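Side-chain contact in mRNA-decapping enzyme subunit 1 (Saccharomyces cerevisiae, PDB 1Q67), which activates mRNA decapping as the partner of DCP2, helping remove the 7-methylguanine cap in normal mRNA turnover and nonsense-mediated decay: residues B[193-196]-B[200-203]. Sequence-based numbering, arbitrary orientation.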
ATOM      1  N   ILE B 193       4.325 -10.739  11.140  1.00 39.24           N
ATOM      2  CA  ILE B 193       5.696 -10.944  11.558  1.00 39.92           C
ATOM      3  C   ILE B 193       6.019 -10.210  12.851  1.00 41.17           C
ATOM      4  O   ILE B 193       5.740  -9.013  12.990  1.00 40.05           O
ATOM      5  CB  ILE B 193       6.679 -10.485  10.454  1.00 40.93           C
ATOM      6  CG1 ILE B 193       6.498 -11.353   9.208  1.00 41.22           C
ATOM      7  CG2 ILE B 193       8.117 -10.580  10.951  1.00 40.92           C
ATOM      8  CD1 ILE B 193       7.377 -10.949   8.047  1.00 41.70           C
ATOM      9  N   LYS B 194       6.598 -10.948  13.798  1.00 41.99           N
ATOM     10  CA  LYS B 194       6.988 -10.384  15.081  1.00 42.28           C
ATOM     11  C   LYS B 194       8.490 -10.118  15.043  1.00 42.30           C
ATOM     12  O   LYS B 194       9.290 -10.994  14.716  1.00 40.41           O
ATOM     13  CB  LYS B 194       6.648 -11.339  16.231  1.00 45.94           C
ATOM     14  CG  LYS B 194       6.731 -10.687  17.610  1.00 49.07           C
ATOM     15  CD  LYS B 194       6.581 -11.700  18.739  1.00 52.21           C
ATOM     16  CE  LYS B 194       7.827 -12.578  18.867  1.00 54.40           C
ATOM     17  NZ  LYS B 194       9.060 -11.764  19.158  1.00 54.94           N
ATOM     18  N   ASN B 195       8.826  -8.878  15.364  1.00 43.69           N
ATOM     19  CA  ASN B 195      10.176  -8.319  15.403  1.00 46.84           C
ATOM     20  C   ASN B 195      11.048  -8.960  16.484  1.00 46.60           C
ATOM     21  O   ASN B 195      10.553  -9.694  17.338  1.00 45.08           O
ATOM     22  CB  ASN B 195      10.056  -6.823  15.736  1.00 48.56           C
ATOM     23  CG  ASN B 195      11.140  -5.996  15.124  1.00 52.04           C
ATOM     24  OD1 ASN B 195      12.228  -6.495  14.816  1.00 59.18           O
ATOM     25  ND2 ASN B 195      10.866  -4.710  14.949  1.00 51.82           N
ATOM     26  N   LEU B 196      12.344  -8.641  16.448  1.00 47.23           N
ATOM     27  CA  LEU B 196      13.292  -9.113  17.452  1.00 48.75           C
ATOM     28  C   LEU B 196      13.005  -8.317  18.725  1.00 49.75           C
ATOM     29  O   LEU B 196      13.455  -8.677  19.814  1.00 50.45           O
ATOM     30  CB  LEU B 196      14.733  -8.837  17.013  1.00 50.78           C
ATOM     31  CG  LEU B 196      15.394  -9.776  16.004  1.00 51.79           C
ATOM     32  CD1 LEU B 196      16.655  -9.138  15.457  1.00 51.43           C
ATOM     33  CD2 LEU B 196      15.711 -11.098  16.677  1.00 52.39           C
ATOM     34  N   VAL B 200       5.011  -5.985  16.183  1.00 37.58           N
ATOM     35  CA  VAL B 200       4.238  -6.780  15.241  1.00 36.93           C
ATOM     36  C   VAL B 200       3.837  -6.039  13.959  1.00 35.10           C
ATOM     37  O   VAL B 200       3.207  -4.984  14.003  1.00 35.11           O
ATOM     38  CB  VAL B 200       2.966  -7.323  15.929  1.00 37.57           C
ATOM     39  CG1 VAL B 200       2.150  -8.137  14.950  1.00 38.05           C
ATOM     40  CG2 VAL B 200       3.354  -8.173  17.143  1.00 39.46           C
ATOM     41  N   TYR B 201       4.215  -6.607  12.820  1.00 34.65           N
ATOM     42  CA  TYR B 201       3.880  -6.025  11.524  1.00 33.18           C
ATOM     43  C   TYR B 201       2.959  -6.970  10.782  1.00 33.71           C
ATOM     44  O   TYR B 201       2.997  -8.186  10.993  1.00 33.28           O
ATOM     45  CB  TYR B 201       5.131  -5.791  10.663  1.00 31.66           C
ATOM     46  CG  TYR B 201       6.063  -4.738  11.199  1.00 34.84           C
ATOM     47  CD1 TYR B 201       7.028  -5.054  12.159  1.00 37.09           C
ATOM     48  CD2 TYR B 201       5.967  -3.413  10.770  1.00 34.66           C
ATOM     49  CE1 TYR B 201       7.876  -4.077  12.678  1.00 36.03           C
ATOM     50  CE2 TYR B 201       6.808  -2.432  11.285  1.00 36.32           C
ATOM     51  CZ  TYR B 201       7.758  -2.774  12.239  1.00 36.76           C
ATOM     52  OH  TYR B 201       8.585  -1.806  12.758  1.00 40.00           O
ATOM     53  N   GLY B 202       2.119  -6.394   9.926  1.00 34.32           N
ATOM     54  CA  GLY B 202       1.206  -7.176   9.116  1.00 33.74           C
ATOM     55  C   GLY B 202       1.494  -6.846   7.658  1.00 34.71           C
ATOM     56  O   GLY B 202       1.634  -5.680   7.293  1.00 34.26           O
ATOM     57  N   ILE B 203       1.603  -7.863   6.817  1.00 35.38           N
ATOM     58  CA  ILE B 203       1.875  -7.616   5.417  1.00 35.80           C
ATOM     59  C   ILE B 203       0.769  -8.205   4.556  1.00 35.90           C
ATOM     60  O   ILE B 203       0.555  -9.416   4.566  1.00 33.99           O
ATOM     61  CB  ILE B 203       3.228  -8.233   4.980  1.00 36.73           C
ATOM     62  CG1 ILE B 203       4.366  -7.700   5.857  1.00 35.61           C
ATOM     63  CG2 ILE B 203       3.511  -7.876   3.524  1.00 37.94           C
ATOM     64  CD1 ILE B 203       5.708  -8.363   5.580  1.00 35.39           C
TER
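Ile193 and Tyr201 form an antiparallel hydrogen-bonded pair where strands 190-194 and 200-205 meet as a β-hairpin. Ile193 N lies 2.9 Å from Tyr201 O, and the return bond from Tyr201 N to Ile193 O is almost straight, 177° at the hydrogen and in the carbonyl plane. Val200 CA adds a weaker CA-H...O contact to that same Ile193 O, 3.5 Å away.

The Tyr201 side chain can be followed outward. CB passes 4.0 Å from Ile193 O; CG stands anti to the carbonyl carbon (chi1 -67°), directing the ring alongside Asn195, where CE1 meets Asn195 ND2 at 3.8 Å. ND2 sits at the ring edge, in plane, with amide and ring planes 62° apart: edge contact, not stacking. At the tip, OH makes a weak hydrogen bond with Lys48 NZ, while Phe153 meets the ring.

Asn195 OD1 accepts a bent bond from Leu196 N at 2.7 Å that probably restrains the amide's rotation. With alanine in place of Asn195, Leu196 N would lose this acceptor and Tyr201 CE1 would probably lose the amide at its edge.

On the tyrosine's side of the sheet, Ile193 CD1 touches Ile203 CD1 at 3.9 Å, and Met155 packs against Ile193 and Tyr201. A reciprocal pair of backbone hydrogen bonds thus holds the hairpin, while this largely apolar face packs against strand 152-157 of the other sheet.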